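Local atomic coordinates of periplasmic sugar-binding domain protein (Pseudomonas fluorescens Pf-5, PDB entry 3H75), a protein that probably binds a carbohydrate in the periplasm, as a two-domain member of the bacterial solute-binding protein 2 family. Residues A[144-150]-A[176-182]; A[127-131]-A[170-174]; A[284-290]-A[329-333]. All coordinates share one frame; numbering follows the deposited sequence.

Contact 1 of 3, residues A[144-150]-A[176-182]. With SO4 (sulfate ion), chain C.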
loop_
_atom_site.group_PDB
_atom_site.type_symbol
_atom_site.label_atom_id
_atom_site.label_comp_id
_atom_site.label_asym_id
_atom_site.label_seq_id
_atom_site.Cartn_x
_atom_site.Cartn_y
_atom_site.Cartn_z
ATOM N N HIS A 144 26.388 -20.641 10.528
ATOM C CA HIS A 144 26.240 -19.866 9.303
ATOM C C HIS A 144 25.172 -18.806 9.483
ATOM O O HIS A 144 24.107 -19.072 10.040
ATOM C CB HIS A 144 25.832 -20.769 8.140
ATOM C CG HIS A 144 26.684 -21.989 7.995
ATOM N ND1 HIS A 144 26.993 -22.809 9.059
ATOM C CD2 HIS A 144 27.253 -22.556 6.905
ATOM C CE1 HIS A 144 27.714 -23.829 8.631
ATOM N NE2 HIS A 144 27.886 -23.700 7.328
ATOM N N GLY A 145 25.460 -17.602 9.014
ATOM C CA GLY A 145 24.479 -16.546 9.118
ATOM C C GLY A 145 23.648 -16.568 7.853
ATOM O O GLY A 145 23.976 -17.273 6.901
ATOM N N ILE A 146 22.556 -15.818 7.850
ATOM C CA ILE A 146 21.690 -15.717 6.684
ATOM C C ILE A 146 21.768 -14.245 6.309
ATOM O O ILE A 146 21.139 -13.403 6.948
ATOM C CB ILE A 146 20.227 -16.082 7.024
ATOM C CG1 ILE A 146 20.134 -17.561 7.409
ATOM C CG2 ILE A 146 19.322 -15.788 5.828
ATOM C CD1 ILE A 146 18.742 -17.989 7.878
ATOM N N GLU A 147 22.544 -13.929 5.276
ATOM C CA GLU A 147 22.706 -12.541 4.878
ATOM C C GLU A 147 21.522 -12.004 4.096
ATOM O O GLU A 147 20.994 -12.655 3.193
ATOM C CB GLU A 147 24.029 -12.367 4.132
ATOM C CG GLU A 147 25.194 -12.747 5.050
ATOM C CD GLU A 147 26.530 -12.168 4.637
ATOM O OE1 GLU A 147 26.581 -11.388 3.665
ATOM O OE2 GLU A 147 27.536 -12.496 5.305
ATOM N N LEU A 148 21.122 -10.795 4.477
ATOM C CA LEU A 148 19.962 -10.112 3.923
ATOM C C LEU A 148 20.232 -8.698 3.429
ATOM O O LEU A 148 21.026 -7.965 4.018
ATOM C CB LEU A 148 18.894 -10.034 5.017
ATOM C CG LEU A 148 17.718 -9.069 4.846
ATOM C CD1 LEU A 148 16.670 -9.679 3.933
ATOM C CD2 LEU A 148 17.116 -8.780 6.221
ATOM N N LEU A 149 19.558 -8.325 2.344
ATOM C CA LEU A 149 19.638 -6.975 1.803
ATOM C C LEU A 149 18.206 -6.468 1.880
ATOM O O LEU A 149 17.265 -7.236 1.663
ATOM C CB LEU A 149 20.095 -6.967 0.338
ATOM C CG LEU A 149 21.557 -7.336 0.075
ATOM C CD1 LEU A 149 21.823 -7.348 -1.431
ATOM C CD2 LEU A 149 22.481 -6.331 0.762
ATOM N N ALA A 150 18.032 -5.194 2.205
ATOM C CA ALA A 150 16.691 -4.626 2.280
ATOM C C ALA A 150 16.582 -3.353 1.454
ATOM O O ALA A 150 17.456 -2.489 1.500
ATOM C CB ALA A 150 16.313 -4.341 3.727
ATOM N N GLN A 176 20.124 -14.842 13.657
ATOM C CA GLN A 176 20.919 -15.526 12.636
ATOM C C GLN A 176 20.882 -14.748 11.320
ATOM O O GLN A 176 21.773 -14.886 10.480
ATOM C CB GLN A 176 20.407 -16.952 12.412
ATOM C CG GLN A 176 21.123 -17.674 11.278
ATOM C CD GLN A 176 20.734 -19.135 11.160
ATOM O OE1 GLN A 176 19.549 -19.481 11.165
ATOM N NE2 GLN A 176 21.735 -20.001 11.043
ATOM N N VAL A 177 19.848 -13.932 11.143
ATOM C CA VAL A 177 19.723 -13.123 9.934
ATOM C C VAL A 177 20.582 -11.875 10.097
ATOM O O VAL A 177 20.465 -11.147 11.085
ATOM C CB VAL A 177 18.254 -12.699 9.678
ATOM C CG1 VAL A 177 18.178 -11.824 8.428
ATOM C CG2 VAL A 177 17.378 -13.936 9.507
ATOM N N HIS A 178 21.457 -11.634 9.128
ATOM C CA HIS A 178 22.337 -10.479 9.187
ATOM C C HIS A 178 22.030 -9.480 8.086
ATOM O O HIS A 178 22.351 -9.714 6.921
ATOM C CB HIS A 178 23.789 -10.943 9.082
ATOM C CG HIS A 178 24.182 -11.913 10.152
ATOM N ND1 HIS A 178 25.256 -12.770 10.022
ATOM C CD2 HIS A 178 23.643 -12.166 11.367
ATOM C CE1 HIS A 178 25.356 -13.511 11.111
ATOM N NE2 HIS A 178 24.391 -13.165 11.943
ATOM N N LEU A 179 21.385 -8.379 8.456
ATOM C CA LEU A 179 21.058 -7.333 7.498
ATOM C C LEU A 179 22.363 -6.635 7.153
ATOM O O LEU A 179 22.910 -5.888 7.970
ATOM C CB LEU A 179 20.078 -6.334 8.120
ATOM C CG LEU A 179 19.772 -5.072 7.312
ATOM C CD1 LEU A 179 19.089 -5.432 6.010
ATOM C CD2 LEU A 179 18.886 -4.160 8.140
ATOM N N ARG A 180 22.873 -6.881 5.954
ATOM C CA ARG A 180 24.131 -6.267 5.556
ATOM C C ARG A 180 23.955 -4.802 5.196
ATOM O O ARG A 180 24.846 -3.982 5.430
ATOM C CB ARG A 180 24.755 -7.026 4.381
ATOM C CG ARG A 180 25.051 -8.500 4.661
ATOM C CD ARG A 180 25.749 -8.699 6.007
ATOM N NE ARG A 180 26.955 -7.889 6.154
ATOM C CZ ARG A 180 28.146 -8.195 5.647
ATOM N NH1 ARG A 180 28.314 -9.306 4.944
ATOM N NH2 ARG A 180 29.178 -7.392 5.861
ATOM N N GLN A 181 22.799 -4.473 4.633
ATOM C CA GLN A 181 22.523 -3.102 4.244
ATOM C C GLN A 181 21.063 -2.895 3.892
ATOM O O GLN A 181 20.434 -3.752 3.273
ATOM C CB GLN A 181 23.366 -2.728 3.023
ATOM C CG GLN A 181 23.449 -1.245 2.756
ATOM C CD GLN A 181 24.856 -0.725 2.937
ATOM O OE1 GLN A 181 25.749 -1.039 2.151
ATOM N NE2 GLN A 181 25.068 0.062 3.984
ATOM N N LEU A 182 20.529 -1.754 4.309
ATOM C CA LEU A 182 19.169 -1.376 3.974
ATOM C C LEU A 182 19.337 -0.064 3.230
ATOM O O LEU A 182 19.938 0.874 3.751
ATOM C CB LEU A 182 18.308 -1.170 5.226
ATOM C CG LEU A 182 16.875 -0.676 4.961
ATOM C CD1 LEU A 182 15.945 -1.135 6.075
ATOM C CD2 LEU A 182 16.859 0.844 4.847
HETATM S S SO4 C . 32.102 -8.851 4.752
HETATM O O1 SO4 C . 31.416 -9.906 5.527
HETATM O O2 SO4 C . 31.497 -8.787 3.405
HETATM O O3 SO4 C . 31.953 -7.551 5.435
HETATM O O4 SO4 C . 33.536 -9.184 4.642
HETATM O O HOH W 1 27.179 -11.610 7.973
#
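Glu147 and Arg180 face each other across two neighbouring parallel strands, 146-152 and 177-184, which with helix 158-173 form a beta-alpha-beta crossover at the edge of a sheet. Arg180 NH1 reaches Glu147 OE1 at 3.0 Å in a salt bridge. The oxygen lies in the guanidinium plane but is itself met from above the carboxylate plane, the two planes standing 85° apart. Arg180 bends at chi2 (-46°) and chi3 (-54°), which lays CG and CD against the carboxylate and turns the head group to a sulfate, probably from the crystallisation liquor. Arg180 NH2 gives sulfate O3 a bond of 2.8 Å, NH1 only a weak one to O1, and Arg202 also holds the ion. Were the arginine replaced by an alanine, the Glu147 carboxylate would probably lose its charged mate and the sulfate one of the arginines that hold it.

The backbones behind this pair form a parallel ladder: Ile146 and Leu148 each accept and donate, with Ile146 O taking His178 N at 2.8 Å and Leu148 N bonding His178 O. An extra residue about Arg180 makes a beta bulge; Gln181 N is buried there without a partner, and pairing resumes where Ala150 N meets Gln181 O. On the sheet face of Ile146, Leu148 and Ala150, CD1 of Leu179 touches both Leu148 CD2 (3.9 Å) and Ala150 CB (3.8 Å), and Leu171 of helix 158-173 packs over Leu148 and Val177. On the Glu147 face, a water donates a hydrogen bond to Glu147 OE2 at 2.8 Å and also bonds His178 ND1 at 3.0 Å.

Contact 2 of 3, residues A[127-131]-A[170-174]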
loop_
_atom_site.group_PDB
_atom_site.type_symbol
_atom_site.label_atom_id
_atom_site.label_comp_id
_atom_site.label_asym_id
_atom_site.label_seq_id
_atom_site.Cartn_x
_atom_site.Cartn_y
_atom_site.Cartn_z
ATOM N N TYR A 127 6.748 -7.214 8.508
ATOM C CA TYR A 127 7.116 -8.294 9.417
ATOM C C TYR A 127 6.936 -9.646 8.723
ATOM O O TYR A 127 7.852 -10.470 8.682
ATOM C CB TYR A 127 6.219 -8.222 10.653
ATOM C CG TYR A 127 6.411 -9.329 11.660
ATOM C CD1 TYR A 127 7.561 -9.393 12.445
ATOM C CD2 TYR A 127 5.421 -10.290 11.861
ATOM C CE1 TYR A 127 7.718 -10.384 13.408
ATOM C CE2 TYR A 127 5.568 -11.287 12.824
ATOM C CZ TYR A 127 6.720 -11.325 13.593
ATOM O OH TYR A 127 6.880 -12.315 14.538
ATOM N N ARG A 128 5.751 -9.862 8.165
ATOM C CA ARG A 128 5.445 -11.123 7.502
ATOM C C ARG A 128 6.356 -11.421 6.323
ATOM O O ARG A 128 6.672 -12.579 6.072
ATOM C CB ARG A 128 3.977 -11.143 7.068
ATOM C CG ARG A 128 3.006 -11.275 8.243
ATOM C CD ARG A 128 3.196 -12.607 8.962
ATOM N NE ARG A 128 2.590 -12.613 10.291
ATOM C CZ ARG A 128 2.826 -13.541 11.212
ATOM N NH1 ARG A 128 3.658 -14.543 10.950
ATOM N NH2 ARG A 128 2.240 -13.465 12.400
HETATM N N MSE A 129 6.797 -10.395 5.600
HETATM C CA MSE A 129 7.680 -10.670 4.473
HETATM C C MSE A 129 8.955 -11.368 4.900
HETATM O O MSE A 129 9.370 -12.333 4.264
HETATM C CB MSE A 129 8.034 -9.399 3.706
HETATM C CG MSE A 129 6.918 -8.906 2.791
HETATM SE SE MSE A 129 7.542 -7.575 1.523
HETATM C CE MSE A 129 7.770 -6.079 2.753
ATOM N N LEU A 130 9.586 -10.903 5.973
ATOM C CA LEU A 130 10.813 -11.556 6.404
ATOM C C LEU A 130 10.516 -12.949 6.947
ATOM O O LEU A 130 11.244 -13.889 6.643
ATOM C CB LEU A 130 11.557 -10.733 7.461
ATOM C CG LEU A 130 12.955 -11.304 7.751
ATOM C CD1 LEU A 130 13.783 -11.296 6.475
ATOM C CD2 LEU A 130 13.640 -10.500 8.830
ATOM N N LYS A 131 9.454 -13.085 7.742
ATOM C CA LYS A 131 9.113 -14.399 8.292
ATOM C C LYS A 131 8.853 -15.404 7.171
ATOM O O LYS A 131 9.295 -16.552 7.246
ATOM C CB LYS A 131 7.888 -14.308 9.209
ATOM C CG LYS A 131 8.183 -13.657 10.547
ATOM C CD LYS A 131 7.010 -13.783 11.508
ATOM C CE LYS A 131 6.759 -15.218 11.939
ATOM N NZ LYS A 131 7.849 -15.765 12.793
ATOM N N ALA A 170 11.030 -8.472 13.028
ATOM C CA ALA A 170 11.376 -9.826 12.604
ATOM C C ALA A 170 12.875 -10.076 12.787
ATOM O O ALA A 170 13.287 -11.162 13.191
ATOM C CB ALA A 170 10.973 -10.040 11.144
ATOM N N LEU A 171 13.696 -9.070 12.496
ATOM C CA LEU A 171 15.139 -9.226 12.662
ATOM C C LEU A 171 15.515 -9.434 14.126
ATOM O O LEU A 171 16.454 -10.162 14.435
ATOM C CB LEU A 171 15.884 -8.010 12.114
ATOM C CG LEU A 171 15.902 -7.883 10.587
ATOM C CD1 LEU A 171 16.492 -6.535 10.201
ATOM C CD2 LEU A 171 16.726 -9.014 9.971
ATOM N N ALA A 172 14.787 -8.788 15.031
ATOM C CA ALA A 172 15.090 -8.928 16.448
ATOM C C ALA A 172 14.793 -10.339 16.939
ATOM O O ALA A 172 15.386 -10.799 17.909
ATOM C CB ALA A 172 14.286 -7.918 17.257
ATOM N N GLU A 173 13.878 -11.019 16.257
ATOM C CA GLU A 173 13.491 -12.370 16.630
ATOM C C GLU A 173 14.369 -13.426 15.981
ATOM O O GLU A 173 14.318 -14.597 16.360
ATOM C CB GLU A 173 12.027 -12.613 16.249
ATOM C CG GLU A 173 11.073 -11.641 16.929
ATOM C CD GLU A 173 9.630 -11.775 16.470
ATOM O OE1 GLU A 173 9.370 -12.494 15.486
ATOM O OE2 GLU A 173 8.754 -11.141 17.099
ATOM N N HIS A 174 15.181 -13.007 15.016
ATOM C CA HIS A 174 16.049 -13.926 14.289
ATOM C C HIS A 174 17.480 -13.414 14.157
ATOM O O HIS A 174 17.898 -12.959 13.096
ATOM C CB HIS A 174 15.453 -14.188 12.904
ATOM C CG HIS A 174 14.114 -14.849 12.954
ATOM N ND1 HIS A 174 13.963 -16.211 13.109
ATOM C CD2 HIS A 174 12.864 -14.328 12.951
ATOM C CE1 HIS A 174 12.677 -16.500 13.204
ATOM N NE2 HIS A 174 11.989 -15.376 13.113
HETATM O O HOH W 2 9.544 -14.926 14.596
#
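Tyr127 presents the edge of its ring, not a face, to Ala170 and Glu173 of helix 158-173. With CG opposite the backbone nitrogen (chi1 176°), the ring runs alongside Ala170, Tyr127 CD1 lying 3.7 Å from Ala170 CB, and carries its hydroxyl on to the carboxylate of Glu173. There Tyr127 OH donates to Glu173 OE1 at 2.7 Å, on the syn lone pair, with ring and carboxylate planes perpendicular.

One turn further along helix 122-137, Leu130 points at the partner helix. Leu130 CD2 touches both Ala170 CB and Leu171 CD2, each at 3.6 Å, and the two leucines cross nearly at right angles. The small Ala170 thus takes Tyr127 CD1 and Leu130 CD2 against a single methyl.

On the polar side a water bridges three groups: it accepts from Lys131 NZ at 2.6 Å, donates to Glu173 OE1, and bonds His174 NE2 at 2.9 Å. OE1 is therefore gripped by both the tyrosine hydroxyl and the water. Lys131 lays CG over one face of the Tyr127 ring, toward its rim, and the bends at chi3 and chi4 turn NZ to the water; NZ is 4.5 Å from Glu173 OE1, too far for a salt bridge, and would probably still steady that carboxylate's negative charge.

Helices 122-137 and 158-173 pack against each other here on one face of the mixed sheet, in the alpha/beta layering of a periplasmic binding protein domain: Arg169 makes a cation-pi contact with Tyr127, selenomethionine Met129 leans on strands 236-240 and 257-260, and Leu171 rests on Val177 and Leu179 of strand 177-184.

Contact 3 of 3, residues A[284-290]-A[329-333]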
loop_
_atom_site.group_PDB
_atom_site.type_symbol
_atom_site.label_atom_id
_atom_site.label_comp_id
_atom_site.label_asym_id
_atom_site.label_seq_id
_atom_site.Cartn_x
_atom_site.Cartn_y
_atom_site.Cartn_z
ATOM N N ARG A 284 -19.921 1.577 16.293
ATOM C CA ARG A 284 -20.370 0.308 15.723
ATOM C C ARG A 284 -19.792 -0.028 14.348
ATOM O O ARG A 284 -19.176 -1.077 14.175
ATOM C CB ARG A 284 -21.910 0.226 15.681
ATOM C CG ARG A 284 -22.644 1.494 15.274
ATOM C CD ARG A 284 -22.827 2.429 16.457
ATOM N NE ARG A 284 -24.238 2.614 16.771
ATOM C CZ ARG A 284 -25.063 1.629 17.111
ATOM N NH1 ARG A 284 -24.625 0.378 17.183
ATOM N NH2 ARG A 284 -26.328 1.897 17.378
ATOM N N LEU A 285 -19.980 0.853 13.372
ATOM C CA LEU A 285 -19.458 0.601 12.036
ATOM C C LEU A 285 -17.935 0.730 11.972
ATOM O O LEU A 285 -17.324 0.447 10.938
ATOM C CB LEU A 285 -20.128 1.530 11.022
ATOM C CG LEU A 285 -21.587 1.158 10.733
ATOM C CD1 LEU A 285 -22.183 2.121 9.720
ATOM C CD2 LEU A 285 -21.653 -0.270 10.210
ATOM N N GLY A 286 -17.328 1.151 13.081
ATOM C CA GLY A 286 -15.880 1.263 13.141
ATOM C C GLY A 286 -15.226 2.621 12.948
ATOM O O GLY A 286 -14.008 2.731 13.086
ATOM N N GLY A 287 -16.006 3.650 12.635
ATOM C CA GLY A 287 -15.432 4.970 12.425
ATOM C C GLY A 287 -15.191 5.771 13.695
ATOM O O GLY A 287 -15.480 5.298 14.796
ATOM N N PRO A 288 -14.657 6.999 13.571
ATOM C CA PRO A 288 -14.288 7.622 12.295
ATOM C C PRO A 288 -12.877 7.255 11.836
ATOM O O PRO A 288 -12.453 7.652 10.753
ATOM C CB PRO A 288 -14.423 9.106 12.595
ATOM C CG PRO A 288 -13.915 9.180 13.993
ATOM C CD PRO A 288 -14.583 7.985 14.665
ATOM N N ASP A 289 -12.156 6.507 12.669
ATOM C CA ASP A 289 -10.794 6.092 12.344
ATOM C C ASP A 289 -10.709 4.578 12.201
ATOM O O ASP A 289 -10.442 3.859 13.166
ATOM C CB ASP A 289 -9.821 6.566 13.424
ATOM C CG ASP A 289 -9.836 8.071 13.598
ATOM O OD1 ASP A 289 -9.650 8.787 12.593
ATOM O OD2 ASP A 289 -10.032 8.537 14.740
ATOM N N TRP A 290 -10.934 4.106 10.981
ATOM C CA TRP A 290 -10.904 2.684 10.676
ATOM C C TRP A 290 -9.497 2.103 10.618
ATOM O O TRP A 290 -8.583 2.708 10.058
ATOM C CB TRP A 290 -11.599 2.433 9.339
ATOM C CG TRP A 290 -13.095 2.514 9.399
ATOM C CD1 TRP A 290 -13.958 1.491 9.663
ATOM C CD2 TRP A 290 -13.905 3.676 9.180
ATOM N NE1 TRP A 290 -15.256 1.939 9.619
ATOM C CE2 TRP A 290 -15.253 3.279 9.323
ATOM C CE3 TRP A 290 -13.624 5.015 8.873
ATOM C CZ2 TRP A 290 -16.321 4.173 9.172
ATOM C CZ3 TRP A 290 -14.685 5.904 8.723
ATOM C CH2 TRP A 290 -16.016 5.478 8.872
ATOM N N ASP A 329 -28.390 -4.476 12.383
ATOM C CA ASP A 329 -27.233 -4.145 13.197
ATOM C C ASP A 329 -26.362 -5.377 13.389
ATOM O O ASP A 329 -26.810 -6.503 13.175
ATOM C CB ASP A 329 -27.653 -3.563 14.545
ATOM C CG ASP A 329 -26.527 -2.794 15.219
ATOM O OD1 ASP A 329 -26.816 -1.787 15.901
ATOM O OD2 ASP A 329 -25.352 -3.193 15.075
ATOM N N SER A 330 -25.120 -5.134 13.792
ATOM C CA SER A 330 -24.101 -6.157 13.999
ATOM C C SER A 330 -23.418 -6.285 12.651
ATOM O O SER A 330 -22.576 -7.160 12.440
ATOM C CB SER A 330 -24.701 -7.505 14.418
ATOM O OG SER A 330 -25.220 -8.216 13.307
ATOM N N TYR A 331 -23.812 -5.408 11.730
ATOM C CA TYR A 331 -23.212 -5.387 10.407
ATOM C C TYR A 331 -21.941 -4.583 10.537
ATOM O O TYR A 331 -21.966 -3.432 10.975
ATOM C CB TYR A 331 -24.102 -4.692 9.370
ATOM C CG TYR A 331 -23.407 -4.515 8.024
ATOM C CD1 TYR A 331 -23.341 -5.565 7.105
ATOM C CD2 TYR A 331 -22.768 -3.316 7.695
ATOM C CE1 TYR A 331 -22.659 -5.428 5.896
ATOM C CE2 TYR A 331 -22.081 -3.170 6.488
ATOM C CZ TYR A 331 -22.031 -4.230 5.595
ATOM O OH TYR A 331 -21.360 -4.095 4.405
ATOM N N ARG A 332 -20.828 -5.205 10.182
ATOM C CA ARG A 332 -19.540 -4.545 10.209
ATOM C C ARG A 332 -19.055 -4.684 8.780
ATOM O O ARG A 332 -19.325 -5.690 8.127
ATOM C CB ARG A 332 -18.581 -5.244 11.177
ATOM C CG ARG A 332 -19.027 -5.206 12.634
ATOM C CD ARG A 332 -17.858 -5.481 13.574
ATOM N NE ARG A 332 -18.241 -5.434 14.987
ATOM C CZ ARG A 332 -18.889 -4.423 15.558
ATOM N NH1 ARG A 332 -19.240 -3.365 14.841
ATOM N NH2 ARG A 332 -19.180 -4.464 16.852
ATOM N N TYR A 333 -18.369 -3.667 8.279
ATOM C CA TYR A 333 -17.870 -3.716 6.913
ATOM C C TYR A 333 -16.931 -4.904 6.749
ATOM O O TYR A 333 -15.991 -5.071 7.527
ATOM C CB TYR A 333 -17.122 -2.431 6.577
ATOM C CG TYR A 333 -17.969 -1.181 6.629
ATOM C CD1 TYR A 333 -19.090 -1.039 5.813
ATOM C CD2 TYR A 333 -17.618 -0.116 7.459
ATOM C CE1 TYR A 333 -19.833 0.138 5.813
ATOM C CE2 TYR A 333 -18.353 1.061 7.468
ATOM C CZ TYR A 333 -19.456 1.184 6.643
ATOM O OH TYR A 333 -20.161 2.365 6.628
HETATM O O HOH W 3 -17.557 -2.218 10.330
#
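Leu285 is the bump that fits between Tyr331 and Tyr333, where the turn leading into edge strand 289-291 of the parallel sheet in this two-domain periplasmic binding protein fold meets the loop between helices 319-322 and 338-341. The leucine forks at its tip: Leu285 CD2 lies over one face of the Tyr333 ring, 3.3 Å from Tyr331 O, and meets the Tyr331 ring at its edge; Leu285 CD1 lies 3.7 Å from Tyr333 OH, and Leu285 CB rests 4.0 Å from Tyr333 CE2. Tyr333 in turn slots between this leucine and Trp290, and its hydroxyl bonds Asp275. The indole NE1 lies in the plane of the Tyr333 ring, at its edge, and the five-membered ring is inclined to the tyrosine at 53°.

Gly286 and Gly287 lie against one face of the indole, close enough that a CB on either would run into Trp290. Farther out, Arg284 bends at chi2 and chi3 to bring NH1 to Asp329 OD1 at 3.3 Å, a salt bridge whose hydrogen bond is weak.

The carbonyl of Leu285 ties the pieces together: its O accepts Trp290 NE1 at 2.9 Å and a water at 2.7 Å, and that water accepts from Tyr333 N at 2.6 Å.

Contacts 1 and 2 belong to one domain and lie in adjacent layers, strands under helices: their centres are 11 Å apart, and they touch through Leu171. Their segments alternate along the chain, helix 122-137, strand 146-152, helix 158-173, strand 177-184; helix 158-173 lies over the edge strands, while helix 122-137 reaches on to the inner strands 236-240 and 257-260 of the mixed sheet. Contact 3 follows in the chain and sits far off, at the edge of the other, parallel sheet; its centre is 41 Å from that of contact 1 and 31 Å from that of contact 2. The three thus sample both halves of the two-domain architecture, consistent with a periplasmic binding protein fold.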